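Local coordinates for 4-imidazolone-5-propanoate amidohydrolase (Unidentified, PDB 2OOF), which catalyses the hydrolytic opening of the ring of 4-imidazolone-5-propanoate to N-formimidoyl-L-glutamate, the third step of histidine degradation, as a metal-dependent amidohydrolase, at residues T13-R18 and G61-P66; D70-L75 and A313-I318; L287-Y292 and G321-V326. One frame throughout, in Å; residues are numbered along the deposited sequence.

Contact 1. Residues T13-R18 and G61-P66; sequences TPATLR and GKLVTP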
loop_
_atom_site.group_PDB
_atom_site.type_symbol
_atom_site.label_atom_id
_atom_site.label_comp_id
_atom_site.label_asym_id
_atom_site.label_seq_id
_atom_site.Cartn_x
_atom_site.Cartn_y
_atom_site.Cartn_z
ATOM N N THR A 13 26.497 2.315 1.337
ATOM C CA THR A 13 26.508 1.703 0.015
ATOM C C THR A 13 25.066 1.812 -0.432
ATOM O O THR A 13 24.225 1.005 -0.044
ATOM C CB THR A 13 26.908 0.240 0.091
ATOM O OG1 THR A 13 28.217 0.143 0.666
ATOM C CG2 THR A 13 26.907 -0.377 -1.301
ATOM N N PRO A 14 24.763 2.819 -1.260
ATOM C CA PRO A 14 23.411 3.063 -1.758
ATOM C C PRO A 14 22.831 2.233 -2.899
ATOM O O PRO A 14 23.439 2.093 -3.965
ATOM C CB PRO A 14 23.464 4.536 -2.138
ATOM C CG PRO A 14 24.821 4.627 -2.761
ATOM C CD PRO A 14 25.694 3.842 -1.777
ATOM N N ALA A 15 21.641 1.687 -2.650
ATOM C CA ALA A 15 20.882 0.951 -3.654
ATOM C C ALA A 15 19.854 2.055 -3.886
ATOM O O ALA A 15 18.832 2.128 -3.199
ATOM C CB ALA A 15 20.218 -0.290 -3.045
ATOM N N THR A 16 20.164 2.939 -4.828
ATOM C CA THR A 16 19.317 4.090 -5.107
ATOM C C THR A 16 17.959 3.765 -5.675
ATOM O O THR A 16 17.010 4.524 -5.476
ATOM C CB THR A 16 19.993 5.067 -6.087
ATOM O OG1 THR A 16 20.075 4.463 -7.383
ATOM C CG2 THR A 16 21.397 5.412 -5.608
ATOM N N LEU A 17 17.866 2.642 -6.376
ATOM C CA LEU A 17 16.618 2.252 -7.008
ATOM C C LEU A 17 16.126 3.351 -7.925
ATOM O O LEU A 17 14.927 3.618 -8.026
ATOM C CB LEU A 17 15.561 1.893 -5.962
ATOM C CG LEU A 17 15.678 0.382 -5.726
ATOM C CD1 LEU A 17 16.070 0.092 -4.302
ATOM C CD2 LEU A 17 14.384 -0.289 -6.121
ATOM N N ARG A 18 17.077 3.990 -8.599
ATOM C CA ARG A 18 16.764 5.044 -9.549
ATOM C C ARG A 18 16.112 4.429 -10.779
ATOM O O ARG A 18 16.494 3.342 -11.221
ATOM C CB ARG A 18 18.037 5.787 -9.965
ATOM C CG ARG A 18 18.563 6.746 -8.914
ATOM C CD ARG A 18 19.828 7.450 -9.383
ATOM N NE ARG A 18 19.648 8.099 -10.679
ATOM C CZ ARG A 18 20.443 9.050 -11.156
ATOM N NH1 ARG A 18 21.479 9.474 -10.444
ATOM N NH2 ARG A 18 20.206 9.579 -12.349
ATOM N N GLY A 61 30.053 1.540 5.376
ATOM C CA GLY A 61 29.744 0.732 4.212
ATOM C C GLY A 61 28.422 -0.023 4.196
ATOM O O GLY A 61 28.116 -0.697 3.212
ATOM N N LYS A 62 27.631 0.081 5.258
ATOM C CA LYS A 62 26.355 -0.625 5.287
ATOM C C LYS A 62 25.422 -0.135 4.185
ATOM O O LYS A 62 25.457 1.035 3.785
ATOM C CB LYS A 62 25.686 -0.477 6.658
ATOM C CG LYS A 62 26.475 -1.125 7.789
ATOM C CD LYS A 62 25.820 -0.869 9.138
ATOM C CE LYS A 62 26.695 -1.317 10.305
ATOM N NZ LYS A 62 27.873 -0.441 10.524
ATOM N N LEU A 63 24.611 -1.066 3.690
ATOM C CA LEU A 63 23.634 -0.829 2.630
ATOM C C LEU A 63 22.557 0.159 3.059
ATOM O O LEU A 63 22.075 0.104 4.192
ATOM C CB LEU A 63 22.971 -2.159 2.255
ATOM C CG LEU A 63 21.714 -2.148 1.380
ATOM C CD1 LEU A 63 22.063 -1.673 -0.028
ATOM C CD2 LEU A 63 21.106 -3.550 1.345
ATOM N N VAL A 64 22.190 1.064 2.154
ATOM C CA VAL A 64 21.133 2.026 2.424
ATOM C C VAL A 64 20.175 1.982 1.243
ATOM O O VAL A 64 20.601 1.932 0.085
ATOM C CB VAL A 64 21.666 3.465 2.594
ATOM C CG1 VAL A 64 22.289 3.958 1.300
ATOM C CG2 VAL A 64 20.524 4.388 2.995
ATOM N N THR A 65 18.877 1.975 1.535
ATOM C CA THR A 65 17.856 1.927 0.487
ATOM C C THR A 65 16.759 2.914 0.827
ATOM O O THR A 65 16.695 3.416 1.946
ATOM C CB THR A 65 17.159 0.547 0.412
ATOM O OG1 THR A 65 16.349 0.375 1.582
ATOM C CG2 THR A 65 18.168 -0.587 0.322
ATOM N N PRO A 66 15.888 3.225 -0.146
ATOM C CA PRO A 66 14.817 4.161 0.196
ATOM C C PRO A 66 13.879 3.435 1.154
ATOM O O PRO A 66 13.923 2.200 1.245
ATOM C CB PRO A 66 14.159 4.478 -1.152
ATOM C CG PRO A 66 14.620 3.396 -2.074
ATOM C CD PRO A 66 15.993 3.033 -1.601
#
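Parallel strand pairing joins Thr13 and Pro14, the end of strand 12-14, to Leu63 and Val64 of strand 63-73, well away from the metal site. Three backbone bonds tie the two segments: Thr13 N to Lys62 O, Val64 N back to Thr13 O at 3.0 Å, and Ala15 N to Val64 O. At the Gly61 end the threonine hydroxyl adds a fourth bond. With OG1 beside its own backbone N and anti to the carbonyl carbon (chi1 -60°), Thr13 OG1 donates to Gly61 O over 2.7 Å, approaching from above the carbonyl plane, so that Thr13 grips two successive carbonyls, of Gly61 and Lys62. A valine in its place would probably leave Gly61 O without this hydroxyl and the Gly61-Lys62 backbone less firmly held.

On the face of Pro14 and Val64, CG1 of Val64 presses on Pro14 CA at 3.4 Å and touches Pro14 CB; Leu63, on the other face, extends CD1 to within 3.8 Å of Ala15 CB. Beyond the paired residues, the Leu17 side chain crosses Pro66 at about a right angle, CD1 meeting the ring at CD (4.0 Å). The Thr65 hydroxyl donates to Pro66 O and also bonds Trp378, while Phe375 of strand 375-378 touches Val64. Such a parallel pair, in which an N-terminal strand lines up with the strand that runs on into the catalytic domain, fits the small beta domain that accompanies the TIM barrel in many amidohydrolases.

Contact 2. Residues D70-L75 and A313-I318; sequences DCHTHL and AVSSDI. With FE (Fe (III) ion), chain B.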
loop_
_atom_site.group_PDB
_atom_site.type_symbol
_atom_site.label_atom_id
_atom_site.label_comp_id
_atom_site.label_asym_id
_atom_site.label_seq_id
_atom_site.Cartn_x
_atom_site.Cartn_y
_atom_site.Cartn_z
ATOM N N ASP A 70 4.060 0.392 1.412
ATOM C CA ASP A 70 3.072 -0.599 1.037
ATOM C C ASP A 70 1.736 0.132 0.845
ATOM O O ASP A 70 1.063 0.584 1.778
ATOM C CB ASP A 70 3.095 -1.802 2.003
ATOM C CG ASP A 70 2.282 -1.612 3.239
ATOM O OD1 ASP A 70 2.274 -0.475 3.748
ATOM O OD2 ASP A 70 1.671 -2.616 3.716
ATOM N N CYS A 71 1.446 0.296 -0.444
ATOM C CA CYS A 71 0.324 1.039 -0.999
ATOM C C CYS A 71 -1.067 0.444 -1.020
ATOM O O CYS A 71 -1.915 0.944 -1.766
ATOM C CB CYS A 71 0.688 1.421 -2.436
ATOM S SG CYS A 71 1.106 -0.046 -3.462
ATOM N N HIS A 72 -1.329 -0.591 -0.225
ATOM C CA HIS A 72 -2.649 -1.203 -0.245
ATOM C C HIS A 72 -2.983 -1.996 1.027
ATOM O O HIS A 72 -2.814 -3.220 1.064
ATOM C CB HIS A 72 -2.744 -2.112 -1.476
ATOM C CG HIS A 72 -4.097 -2.714 -1.691
ATOM N ND1 HIS A 72 -4.820 -2.520 -2.849
ATOM C CD2 HIS A 72 -4.865 -3.500 -0.896
ATOM C CE1 HIS A 72 -5.972 -3.157 -2.757
ATOM N NE2 HIS A 72 -6.025 -3.759 -1.583
ATOM N N THR A 73 -3.459 -1.309 2.064
ATOM C CA THR A 73 -3.813 -2.003 3.293
ATOM C C THR A 73 -5.171 -1.604 3.852
ATOM O O THR A 73 -5.721 -0.553 3.509
ATOM C CB THR A 73 -2.754 -1.792 4.425
ATOM O OG1 THR A 73 -3.011 -0.559 5.108
ATOM C CG2 THR A 73 -1.336 -1.763 3.851
ATOM N N HIS A 74 -5.715 -2.490 4.685
ATOM C CA HIS A 74 -6.977 -2.284 5.397
ATOM C C HIS A 74 -6.576 -2.621 6.838
ATOM O O HIS A 74 -7.271 -3.383 7.520
ATOM C CB HIS A 74 -8.071 -3.285 5.000
ATOM C CG HIS A 74 -8.359 -3.361 3.536
ATOM N ND1 HIS A 74 -7.455 -3.865 2.620
ATOM C CD2 HIS A 74 -9.482 -3.082 2.833
ATOM C CE1 HIS A 74 -8.013 -3.896 1.426
ATOM N NE2 HIS A 74 -9.246 -3.427 1.527
ATOM N N LEU A 75 -5.460 -2.070 7.303
ATOM C CA LEU A 75 -5.013 -2.392 8.650
ATOM C C LEU A 75 -5.852 -1.807 9.792
ATOM O O LEU A 75 -5.586 -2.082 10.963
ATOM C CB LEU A 75 -3.531 -2.025 8.817
ATOM C CG LEU A 75 -3.109 -0.560 8.833
ATOM C CD1 LEU A 75 -3.486 0.057 10.173
ATOM C CD2 LEU A 75 -1.603 -0.458 8.615
ATOM N N ALA A 313 3.456 -3.008 -8.576
ATOM C CA ALA A 313 3.788 -2.734 -7.199
ATOM C C ALA A 313 3.467 -4.016 -6.444
ATOM O O ALA A 313 2.764 -4.891 -6.960
ATOM C CB ALA A 313 2.949 -1.568 -6.666
ATOM N N VAL A 314 4.010 -4.144 -5.240
ATOM C CA VAL A 314 3.745 -5.310 -4.410
ATOM C C VAL A 314 3.319 -4.775 -3.046
ATOM O O VAL A 314 3.978 -3.901 -2.486
ATOM C CB VAL A 314 4.996 -6.193 -4.238
ATOM C CG1 VAL A 314 4.750 -7.239 -3.161
ATOM C CG2 VAL A 314 5.325 -6.883 -5.548
ATOM N N SER A 315 2.212 -5.287 -2.523
ATOM C CA SER A 315 1.714 -4.839 -1.239
ATOM C C SER A 315 1.131 -6.002 -0.441
ATOM O O SER A 315 0.782 -7.041 -1.000
ATOM C CB SER A 315 0.650 -3.756 -1.446
ATOM O OG SER A 315 0.067 -3.362 -0.215
ATOM N N SER A 316 1.021 -5.796 0.868
ATOM C CA SER A 316 0.513 -6.789 1.813
ATOM C C SER A 316 -0.995 -7.044 1.796
ATOM O O SER A 316 -1.423 -8.161 2.055
ATOM C CB SER A 316 0.912 -6.396 3.240
ATOM O OG SER A 316 0.287 -5.178 3.621
ATOM N N ASP A 317 -1.789 -6.021 1.497
ATOM C CA ASP A 317 -3.246 -6.142 1.486
ATOM C C ASP A 317 -3.759 -6.571 2.865
ATOM O O ASP A 317 -4.771 -7.264 2.983
ATOM C CB ASP A 317 -3.719 -7.142 0.419
ATOM C CG ASP A 317 -5.234 -7.107 0.225
ATOM O OD1 ASP A 317 -5.815 -6.027 0.442
ATOM O OD2 ASP A 317 -5.846 -8.137 -0.143
ATOM N N ILE A 318 -3.042 -6.154 3.907
ATOM C CA ILE A 318 -3.421 -6.484 5.273
ATOM C C ILE A 318 -4.906 -6.233 5.449
ATOM O O ILE A 318 -5.378 -5.118 5.244
ATOM C CB ILE A 318 -2.686 -5.597 6.318
ATOM C CG1 ILE A 318 -1.176 -5.792 6.216
ATOM C CG2 ILE A 318 -3.167 -5.947 7.734
ATOM C CD1 ILE A 318 -0.391 -4.776 7.003
HETATM FE FE FE B . -7.722 -4.756 -0.433
HETATM O O HOH W 1 -8.448 -7.003 -0.841
#
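His72 and Asp317 lie side by side and point the same way into one iron(III) ion, the ring and the carboxylate turned 77° against each other. His72 NE2 binds the metal at 2.3 Å and Asp317 OD1 at 2.5 Å; this oxygen sits at the edge of the imidazole, near its plane. In both residues CG is anti to the backbone N (chi1 -175° for His72, -170° for Asp317), which carries the two groups from the two segments to the same point. The second carboxylate oxygen, Asp317 OD2, accepts from water 1 at 2.9 Å, and that water is itself a ligand of the iron, so the aspartate holds the metal directly and through its water. His242 also binds the ion through NE2, and His74 is probably a further ligand, as in a near-identical protein.

Away from the ligands the two segments are fastened by polar contacts. Ser315 OG gives a weak bond to His72 O, and Asp317 CA makes a CA-H...O contact with that same oxygen. His74 N donates to Ile318 O at 2.7 Å and holds the backbone at His74. Ser316 OG donates to the buried carboxylate of Asp70 at OD2 (2.9 Å), nearly in line with the C-O bond. Two apolar touches add to this: Cys71 SG with Ala313 CB, and Leu75 CB with Ile318 CG2.

The contact joins the C-terminal end of strand 63-73 to the residues just after strand 312-314, at the C-terminal end of the barrel strands; strand 135-141 flanks the first, strand 283-286 the second, and helix 116-133 packs on Leu75 and Ile318.

Contact 3. Residues L287-Y292 and G321-V326; sequences LPTAFY and GTAPIV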
loop_
_atom_site.group_PDB
_atom_site.type_symbol
_atom_site.label_atom_id
_atom_site.label_comp_id
_atom_site.label_asym_id
_atom_site.label_seq_id
_atom_site.Cartn_x
_atom_site.Cartn_y
_atom_site.Cartn_z
ATOM N N LEU A 287 -1.119 -8.408 -5.103
ATOM C CA LEU A 287 -1.404 -8.703 -3.702
ATOM C C LEU A 287 -1.307 -10.221 -3.505
ATOM O O LEU A 287 -2.311 -10.913 -3.332
ATOM C CB LEU A 287 -2.804 -8.174 -3.351
ATOM C CG LEU A 287 -2.911 -6.647 -3.533
ATOM C CD1 LEU A 287 -4.343 -6.198 -3.361
ATOM C CD2 LEU A 287 -1.997 -5.932 -2.542
ATOM N N PRO A 288 -0.076 -10.749 -3.513
ATOM C CA PRO A 288 0.195 -12.181 -3.352
ATOM C C PRO A 288 -0.318 -12.866 -2.077
ATOM O O PRO A 288 -0.759 -14.012 -2.133
ATOM C CB PRO A 288 1.715 -12.256 -3.490
ATOM C CG PRO A 288 2.160 -10.964 -2.891
ATOM C CD PRO A 288 1.178 -9.975 -3.501
ATOM N N THR A 289 -0.263 -12.176 -0.942
ATOM C CA THR A 289 -0.719 -12.758 0.320
ATOM C C THR A 289 -2.205 -13.095 0.302
ATOM O O THR A 289 -2.637 -14.073 0.919
ATOM C CB THR A 289 -0.439 -11.814 1.508
ATOM O OG1 THR A 289 0.933 -11.404 1.465
ATOM C CG2 THR A 289 -0.687 -12.530 2.832
ATOM N N ALA A 290 -2.991 -12.292 -0.406
ATOM C CA ALA A 290 -4.421 -12.543 -0.494
ATOM C C ALA A 290 -4.620 -13.777 -1.371
ATOM O O ALA A 290 -5.450 -14.649 -1.084
ATOM C CB ALA A 290 -5.128 -11.344 -1.107
ATOM N N PHE A 291 -3.842 -13.839 -2.442
ATOM C CA PHE A 291 -3.899 -14.943 -3.381
ATOM C C PHE A 291 -3.613 -16.252 -2.632
ATOM O O PHE A 291 -4.247 -17.286 -2.867
ATOM C CB PHE A 291 -2.848 -14.702 -4.471
ATOM C CG PHE A 291 -2.650 -15.865 -5.402
ATOM C CD1 PHE A 291 -3.457 -16.025 -6.534
ATOM C CD2 PHE A 291 -1.666 -16.823 -5.138
ATOM C CE1 PHE A 291 -3.287 -17.136 -7.393
ATOM C CE2 PHE A 291 -1.492 -17.934 -5.992
ATOM C CZ PHE A 291 -2.305 -18.082 -7.116
ATOM N N TYR A 292 -2.649 -16.194 -1.726
ATOM C CA TYR A 292 -2.256 -17.353 -0.943
ATOM C C TYR A 292 -3.327 -17.802 0.064
ATOM O O TYR A 292 -3.731 -18.969 0.102
ATOM C CB TYR A 292 -0.954 -17.024 -0.196
ATOM C CG TYR A 292 -0.843 -17.689 1.150
ATOM C CD1 TYR A 292 -0.514 -19.035 1.257
ATOM C CD2 TYR A 292 -1.138 -16.994 2.315
ATOM C CE1 TYR A 292 -0.485 -19.688 2.509
ATOM C CE2 TYR A 292 -1.116 -17.633 3.575
ATOM C CZ TYR A 292 -0.787 -18.977 3.666
ATOM O OH TYR A 292 -0.724 -19.596 4.900
ATOM N N GLY A 321 -10.236 -10.439 6.636
ATOM C CA GLY A 321 -10.769 -11.650 6.023
ATOM C C GLY A 321 -9.998 -12.309 4.897
ATOM O O GLY A 321 -10.132 -13.514 4.674
ATOM N N THR A 322 -9.168 -11.535 4.214
ATOM C CA THR A 322 -8.427 -12.034 3.065
ATOM C C THR A 322 -6.913 -12.180 3.193
ATOM O O THR A 322 -6.341 -13.121 2.644
ATOM C CB THR A 322 -8.759 -11.152 1.842
ATOM O OG1 THR A 322 -9.782 -11.793 1.074
ATOM C CG2 THR A 322 -7.543 -10.910 0.990
ATOM N N ALA A 323 -6.269 -11.244 3.884
ATOM C CA ALA A 323 -4.817 -11.289 4.063
ATOM C C ALA A 323 -4.451 -10.851 5.475
ATOM O O ALA A 323 -3.953 -9.752 5.695
ATOM C CB ALA A 323 -4.114 -10.393 3.019
ATOM N N PRO A 324 -4.689 -11.729 6.449
ATOM C CA PRO A 324 -4.418 -11.507 7.867
ATOM C C PRO A 324 -2.945 -11.528 8.273
ATOM O O PRO A 324 -2.628 -11.849 9.419
ATOM C CB PRO A 324 -5.217 -12.620 8.537
ATOM C CG PRO A 324 -5.084 -13.741 7.562
ATOM C CD PRO A 324 -5.314 -13.048 6.235
ATOM N N ILE A 325 -2.062 -11.163 7.345
ATOM C CA ILE A 325 -0.624 -11.159 7.589
ATOM C C ILE A 325 -0.026 -9.755 7.566
ATOM O O ILE A 325 0.073 -9.126 6.517
ATOM C CB ILE A 325 0.132 -12.007 6.530
ATOM C CG1 ILE A 325 -0.273 -13.484 6.628
ATOM C CG2 ILE A 325 1.627 -11.846 6.725
ATOM C CD1 ILE A 325 -1.615 -13.793 6.025
ATOM N N VAL A 326 0.406 -9.288 8.727
ATOM C CA VAL A 326 0.984 -7.962 8.842
ATOM C C VAL A 326 2.488 -7.985 8.551
ATOM O O VAL A 326 3.322 -7.973 9.455
ATOM C CB VAL A 326 0.727 -7.378 10.251
ATOM C CG1 VAL A 326 1.264 -5.952 10.335
ATOM C CG2 VAL A 326 -0.767 -7.410 10.553
#
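The loop that follows strand 312-314 packs here against the first turn of the short helix 288-293, at the rim of the active site. Its residues Gly321 and Thr322 are expected, from a near-identical protein, to bind product and substrate respectively. The side-chain touches are between carbons. Thr289 turns its methyl, not its hydroxyl, to the loop: CG2 stands anti to the backbone N while OG1 lies beside that N (chi1 -51°). The methyl meets Ile325 at three atoms, nearest at CD1 (3.6 Å), the two side chains crossing obliquely, and it touches Ala323 CB at 4.0 Å. Ala323 CB in turn comes within 4.1 Å of Ala290 N, lying against the helix backbone.

One residue along the helix, Ala290 CB approaches Thr322 CG2 to 3.2 Å, shorter than usual carbon contact and doubtful in its exact value. The Thr322 backbone is fixed from the loop itself, its N bonding to Asn319 OD1, and both Ala290 and Thr322 also pack on Asp317, the metal-binding aspartate. Helix 288-293 also packs on helix 328-339, where Ala331 touches Thr289 and the rings of Phe291 and Phe339 meet edge-to-face. Loops of this kind, following the strands of a TIM barrel and meeting over its metal, form the substrate pocket characteristic of the amidohydrolases.

How the contacts relate
Contact 1 comes first along the chain and closes before the other two open, whereas the segments of contacts 2 and 3 alternate. Strand 63-73 connects contacts 1 and 2: its Leu63-Val64 part pairs with strand 12-14, and its far end delivers metal-binding residues, the two centres lying about 23 Å apart. Contacts 2 and 3 are neighbours, with centres about 9 Å apart, and meet directly where Asp317 OD2 touches Ala290 CB and Thr322 CG2, each at 3.4 Å. Contact 3 thus borders the metal site, while contact 1, about 17 Å away from contact 3 between nearest atoms, links strand 12-14 to the strand that runs into the barrel.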